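Local coordinates for protein putative polyketide synthase (Streptomyces coelicolor, PDB 1U0M) that condenses five malonyl-CoA units into a pentaketide and cyclises it to 1,3,6,8-tetrahydroxynaphthalene, as a homodimeric type III polyketide synthase of the thiolase fold, at residues L68-F73 against K235-H240; E74-V79 against C176-Q181. One frame throughout, in Å; residues are numbered along the deposited sequence.

Interaction 1: residues L68-F73 against K235-H240; sequences LEHPGF and KATGFH
The Phe73 ring carries CA of Gly238 over the middle of one face, its rim tilts toward the face of the Phe239 ring, and the His70 ring meets the backbone oxygen of Thr237 edge-on, in its own plane. These groups pack the start of helix 73-99, with Gly72 at its N-cap position, and the loop leading into it against a beta hairpin whose type I turn runs from Lys235 to Gly238 and joins strands 230-235 and 238-243. The turn is pinned by two backbone bonds between Lys235 and Gly238, one in each direction. Phe73 reaches it with CG anti to the backbone N (chi1 -175°). Gly238 CA stands 3.7 Å from the Phe73 ring centroid, 13° off the normal, a CH-pi contact; Gly238 has no CB to crowd this face, and its backbone angles suit glycine. With Phe239 the ring forms a tilted edge-to-face pair, planes at 59° and ring centroids 5.4 Å apart, Phe73 CZ lying near the rim of the Phe239 face. An alanine at Phe73 would remove the ring, and with it the CH-pi contact and the edge-to-face pair, and would probably loosen the helix start from the hairpin. The cluster reaches the dimer interface: Phe239 also stacks with Tyr232 and with Phe117 of the second subunit, and Phe73 packs on Val234 of that subunit. At the turn, His70 CE1 comes to 3.0 Å from Thr237 O, while Thr237 CB lies 3.8 Å from the same carbon.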
loop_
_atom_site.group_PDB
_atom_site.type_symbol
_atom_site.label_atom_id
_atom_site.label_comp_id
_atom_site.label_asym_id
_atom_site.label_seq_id
_atom_site.Cartn_x
_atom_site.Cartn_y
_atom_site.Cartn_z
ATOM N N LEU A 68 21.911 -12.542 11.828
ATOM C CA LEU A 68 21.490 -13.752 12.540
ATOM C C LEU A 68 20.921 -13.398 13.919
ATOM O O LEU A 68 20.146 -14.150 14.513
ATOM C CB LEU A 68 22.663 -14.710 12.693
ATOM C CG LEU A 68 23.155 -15.478 11.462
ATOM C CD1 LEU A 68 24.400 -16.274 11.854
ATOM C CD2 LEU A 68 22.071 -16.413 10.938
ATOM N N GLU A 69 21.308 -12.233 14.419
ATOM C CA GLU A 69 20.832 -11.758 15.710
ATOM C C GLU A 69 19.502 -11.038 15.530
ATOM O O GLU A 69 19.227 -10.455 14.477
ATOM C CB GLU A 69 21.843 -10.785 16.329
ATOM C CG GLU A 69 23.205 -11.385 16.602
ATOM C CD GLU A 69 23.153 -12.526 17.607
ATOM O OE1 GLU A 69 24.195 -13.193 17.813
ATOM O OE2 GLU A 69 22.074 -12.752 18.195
ATOM N N HIS A 70 18.666 -11.086 16.553
ATOM C CA HIS A 70 17.401 -10.383 16.473
ATOM C C HIS A 70 17.344 -9.383 17.621
ATOM O O HIS A 70 17.046 -9.745 18.756
ATOM C CB HIS A 70 16.221 -11.357 16.530
ATOM C CG HIS A 70 14.922 -10.734 16.127
ATOM N ND1 HIS A 70 13.889 -11.455 15.568
ATOM C CD2 HIS A 70 14.478 -9.459 16.227
ATOM C CE1 HIS A 70 12.866 -10.652 15.340
ATOM N NE2 HIS A 70 13.197 -9.434 15.733
ATOM N N PRO A 71 17.667 -8.108 17.332
ATOM C CA PRO A 71 17.681 -6.988 18.285
ATOM C C PRO A 71 16.295 -6.425 18.552
ATOM O O PRO A 71 16.152 -5.395 19.216
ATOM C CB PRO A 71 18.569 -5.967 17.588
ATOM C CG PRO A 71 18.158 -6.153 16.139
ATOM C CD PRO A 71 18.158 -7.671 16.009
ATOM N N GLY A 72 15.280 -7.103 18.026
ATOM C CA GLY A 72 13.912 -6.652 18.188
ATOM C C GLY A 72 13.415 -5.990 16.911
ATOM O O GLY A 72 14.205 -5.459 16.122
ATOM N N PHE A 73 12.104 -6.012 16.719
ATOM C CA PHE A 73 11.454 -5.436 15.535
ATOM C C PHE A 73 11.733 -3.929 15.416
ATOM O O PHE A 73 11.930 -3.414 14.312
ATOM C CB PHE A 73 9.942 -5.712 15.638
ATOM C CG PHE A 73 9.145 -5.292 14.437
ATOM C CD1 PHE A 73 7.803 -4.933 14.586
ATOM C CD2 PHE A 73 9.702 -5.276 13.166
ATOM C CE1 PHE A 73 7.033 -4.566 13.493
ATOM C CE2 PHE A 73 8.939 -4.907 12.068
ATOM C CZ PHE A 73 7.600 -4.551 12.231
ATOM N N LYS A 235 3.792 -10.507 14.497
ATOM C CA LYS A 235 4.020 -10.622 15.933
ATOM C C LYS A 235 4.873 -9.503 16.520
ATOM O O LYS A 235 5.341 -8.615 15.816
ATOM C CB LYS A 235 4.712 -11.955 16.212
ATOM C CG LYS A 235 3.947 -13.151 15.687
ATOM C CD LYS A 235 4.760 -14.413 15.745
ATOM C CE LYS A 235 3.934 -15.599 15.250
ATOM N NZ LYS A 235 4.643 -16.862 15.519
ATOM N N ALA A 236 5.100 -9.583 17.825
ATOM C CA ALA A 236 5.919 -8.602 18.503
ATOM C C ALA A 236 7.341 -8.662 17.943
ATOM O O ALA A 236 8.084 -7.694 18.032
ATOM C CB ALA A 236 5.928 -8.892 19.984
ATOM N N THR A 237 7.708 -9.809 17.366
ATOM C CA THR A 237 9.039 -10.014 16.795
ATOM C C THR A 237 9.116 -9.527 15.354
ATOM O O THR A 237 10.182 -9.520 14.726
ATOM C CB THR A 237 9.429 -11.505 16.832
ATOM O OG1 THR A 237 8.246 -12.298 16.756
ATOM C CG2 THR A 237 10.171 -11.847 18.111
ATOM N N GLY A 238 7.974 -9.129 14.814
ATOM C CA GLY A 238 7.966 -8.633 13.458
ATOM C C GLY A 238 7.153 -9.487 12.522
ATOM O O GLY A 238 6.133 -10.053 12.911
ATOM N N PHE A 239 7.622 -9.589 11.285
ATOM C CA PHE A 239 6.919 -10.356 10.278
ATOM C C PHE A 239 7.481 -11.756 10.115
ATOM O O PHE A 239 8.670 -11.928 9.821
ATOM C CB PHE A 239 6.969 -9.618 8.932
ATOM C CG PHE A 239 6.388 -8.234 8.982
ATOM C CD1 PHE A 239 5.307 -7.948 9.815
ATOM C CD2 PHE A 239 6.904 -7.216 8.184
ATOM C CE1 PHE A 239 4.754 -6.677 9.852
ATOM C CE2 PHE A 239 6.359 -5.944 8.213
ATOM C CZ PHE A 239 5.282 -5.668 9.047
ATOM N N HIS A 240 6.615 -12.746 10.322
ATOM C CA HIS A 240 6.974 -14.150 10.176
ATOM C C HIS A 240 6.335 -14.644 8.874
ATOM O O HIS A 240 5.113 -14.693 8.737
ATOM C CB HIS A 240 6.453 -14.982 11.366
ATOM C CG HIS A 240 7.101 -14.646 12.673
ATOM N ND1 HIS A 240 7.015 -13.394 13.250
ATOM C CD2 HIS A 240 7.812 -15.410 13.539
ATOM C CE1 HIS A 240 7.640 -13.405 14.414
ATOM N NE2 HIS A 240 8.133 -14.616 14.613
#

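Interaction 2: residues E74-V79 against C176-Q181; sequences EDRNKV and CSLCYQ
Arg76 leaves helix 73-99 with an unusual first torsion (chi1 -130°) and a bend at chi2 (83°), then runs extended at chi3 and turns again at chi4, which carries its guanidinium across to the main chain of the 176-181 loop. This loop follows strand 167-175 of the large mixed sheet, opening with a 3-10 turn at 176-178, in the N-terminal half of a chalcone synthase-like thiolase fold. The guanidinium grips one atom end-on: NH2 donates to Tyr180 O at 2.8 Å and NH1 to the same oxygen at 3.0 Å. Tyr180 O lies almost in the guanidinium plane, and both donors lie in the plane of its carbonyl, NH2 on a lone pair. The NH2 bond is the straighter, 153° at the hydrogen; the NH1 bond is more bent. Leu178 C and Ser177 O lie over one face of the guanidinium. The aliphatic part of the chain packs as well, Arg76 CG standing 3.9 Å from Leu178 CD1, and three residues further along the helix Val79 CG1 touches that same Leu178 methyl at 4.2 Å. The Tyr180 ring takes no part in the grip; it is turned obliquely to the guanidinium, NH2 lies at its edge, and its hydroxyl bonds to Arg36. His70 and Pro71, just before the helix, also touch Arg76. Two N-H groups converging on a single carbonyl fix the rotation of the guanidinium and probably help hold the backbone at Tyr180, and the buried cationic group probably polarises that carbonyl, so that helix and loop are joined by charge-assisted bonds as well as by the apolar contact at Leu178.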
loop_
_atom_site.group_PDB
_atom_site.type_symbol
_atom_site.label_atom_id
_atom_site.label_comp_id
_atom_site.label_asym_id
_atom_site.label_seq_id
_atom_site.Cartn_x
_atom_site.Cartn_y
_atom_site.Cartn_z
ATOM N N GLU A 74 11.747 -3.221 16.546
ATOM C CA GLU A 74 12.014 -1.778 16.531
ATOM C C GLU A 74 13.411 -1.507 15.965
ATOM O O GLU A 74 13.564 -0.702 15.051
ATOM C CB GLU A 74 11.883 -1.173 17.940
ATOM C CG GLU A 74 12.313 0.300 18.011
ATOM C CD GLU A 74 11.942 1.007 19.318
ATOM O OE1 GLU A 74 11.683 0.323 20.335
ATOM O OE2 GLU A 74 11.932 2.264 19.322
ATOM N N ASP A 75 14.433 -2.178 16.486
ATOM C CA ASP A 75 15.785 -1.968 15.959
ATOM C C ASP A 75 15.913 -2.477 14.518
ATOM O O ASP A 75 16.551 -1.845 13.679
ATOM C CB ASP A 75 16.841 -2.643 16.859
ATOM C CG ASP A 75 17.126 -1.844 18.140
ATOM O OD1 ASP A 75 16.473 -0.787 18.342
ATOM O OD2 ASP A 75 17.997 -2.275 18.942
ATOM N N ARG A 76 15.296 -3.618 14.232
ATOM C CA ARG A 76 15.325 -4.191 12.887
ATOM C C ARG A 76 14.736 -3.152 11.926
ATOM O O ARG A 76 15.325 -2.826 10.906
ATOM C CB ARG A 76 14.464 -5.473 12.839
ATOM C CG ARG A 76 15.131 -6.714 12.228
ATOM C CD ARG A 76 15.981 -7.410 13.257
ATOM N NE ARG A 76 16.581 -8.688 12.861
ATOM C CZ ARG A 76 15.909 -9.797 12.529
ATOM N NH1 ARG A 76 14.587 -9.821 12.504
ATOM N NH2 ARG A 76 16.574 -10.923 12.292
ATOM N N ASN A 77 13.567 -2.619 12.259
ATOM C CA ASN A 77 12.933 -1.649 11.376
ATOM C C ASN A 77 13.755 -0.359 11.252
ATOM O O ASN A 77 13.681 0.336 10.234
ATOM C CB ASN A 77 11.516 -1.342 11.857
ATOM C CG ASN A 77 10.597 -0.974 10.721
ATOM O OD1 ASN A 77 10.255 -1.816 9.889
ATOM N ND2 ASN A 77 10.202 0.292 10.662
ATOM N N LYS A 78 14.530 -0.041 12.290
ATOM C CA LYS A 78 15.396 1.135 12.250
ATOM C C LYS A 78 16.452 0.840 11.179
ATOM O O LYS A 78 16.747 1.681 10.331
ATOM C CB LYS A 78 16.086 1.362 13.602
ATOM C CG LYS A 78 15.650 2.627 14.340
ATOM C CD LYS A 78 14.359 2.409 15.096
ATOM C CE LYS A 78 14.631 1.837 16.472
ATOM N NZ LYS A 78 15.185 2.856 17.412
ATOM N N VAL A 79 17.016 -0.366 11.206
ATOM C CA VAL A 79 18.011 -0.726 10.197
ATOM C C VAL A 79 17.393 -0.611 8.804
ATOM O O VAL A 79 18.047 -0.159 7.862
ATOM C CB VAL A 79 18.503 -2.150 10.370
ATOM C CG1 VAL A 79 19.522 -2.472 9.290
ATOM C CG2 VAL A 79 19.080 -2.326 11.760
ATOM N N CYS A 176 14.925 -8.687 2.821
ATOM C CA CYS A 176 14.320 -9.886 3.410
ATOM C C CYS A 176 15.074 -10.412 4.622
ATOM O O CYS A 176 14.487 -11.045 5.484
ATOM C CB CYS A 176 14.168 -11.001 2.357
ATOM S SG CYS A 176 13.178 -10.547 0.892
ATOM N N SER A 177 16.373 -10.154 4.677
ATOM C CA SER A 177 17.182 -10.598 5.793
ATOM C C SER A 177 16.691 -9.989 7.093
ATOM O O SER A 177 16.944 -10.525 8.162
ATOM C CB SER A 177 18.638 -10.202 5.578
ATOM O OG SER A 177 18.770 -8.796 5.535
ATOM N N LEU A 178 15.999 -8.857 7.006
ATOM C CA LEU A 178 15.486 -8.191 8.202
ATOM C C LEU A 178 14.193 -8.818 8.709
ATOM O O LEU A 178 13.554 -8.305 9.619
ATOM C CB LEU A 178 15.286 -6.697 7.935
ATOM C CG LEU A 178 16.603 -5.909 7.817
ATOM C CD1 LEU A 178 17.437 -6.128 9.084
ATOM C CD2 LEU A 178 17.404 -6.379 6.613
ATOM N N CYS A 179 13.814 -9.936 8.107
ATOM C CA CYS A 179 12.622 -10.648 8.516
ATOM C C CYS A 179 13.020 -12.034 8.978
ATOM O O CYS A 179 12.187 -12.907 9.114
ATOM C CB CYS A 179 11.612 -10.720 7.368
ATOM S SG CYS A 179 10.771 -9.138 7.048
ATOM N N TYR A 180 14.312 -12.229 9.229
ATOM C CA TYR A 180 14.806 -13.519 9.715
ATOM C C TYR A 180 14.329 -13.694 11.156
ATOM O O TYR A 180 14.552 -12.814 11.991
ATOM C CB TYR A 180 16.338 -13.559 9.673
ATOM C CG TYR A 180 16.924 -14.765 10.378
ATOM C CD1 TYR A 180 16.665 -16.069 9.923
ATOM C CD2 TYR A 180 17.686 -14.610 11.531
ATOM C CE1 TYR A 180 17.148 -17.180 10.616
ATOM C CE2 TYR A 180 18.171 -15.707 12.226
ATOM C CZ TYR A 180 17.898 -16.987 11.769
ATOM O OH TYR A 180 18.350 -18.064 12.489
ATOM N N GLN A 181 13.682 -14.823 11.447
ATOM C CA GLN A 181 13.158 -15.103 12.787
ATOM C C GLN A 181 13.713 -16.397 13.373
ATOM O O GLN A 181 13.178 -17.485 13.120
ATOM C CB GLN A 181 11.633 -15.214 12.755
ATOM C CG GLN A 181 10.919 -14.086 12.045
ATOM C CD GLN A 181 10.857 -12.789 12.840
ATOM O OE1 GLN A 181 10.435 -11.769 12.311
ATOM N NE2 GLN A 181 11.254 -12.830 14.106
#

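In the fold
Interactions 1 and 2 lie side by side, their centres about 6 Å apart, on the same side of the chain's centre. Residues 68-73 run straight into 74-79, so helix 73-99 has its first residue in interaction 1 and its next turn in interaction 2. Along the chain the order is 68-73, 74-79, 176-181, 235-240, the partners of interaction 2 falling between those of interaction 1. The two meet directly where His70 and Thr237 pack on Gln181. Interaction 2 joins two parts of the N-terminal half of the synthase, whereas interaction 1 ties that half to a hairpin of the C-terminal one. Both touch the second subunit, placing the helix start at the dimer interface.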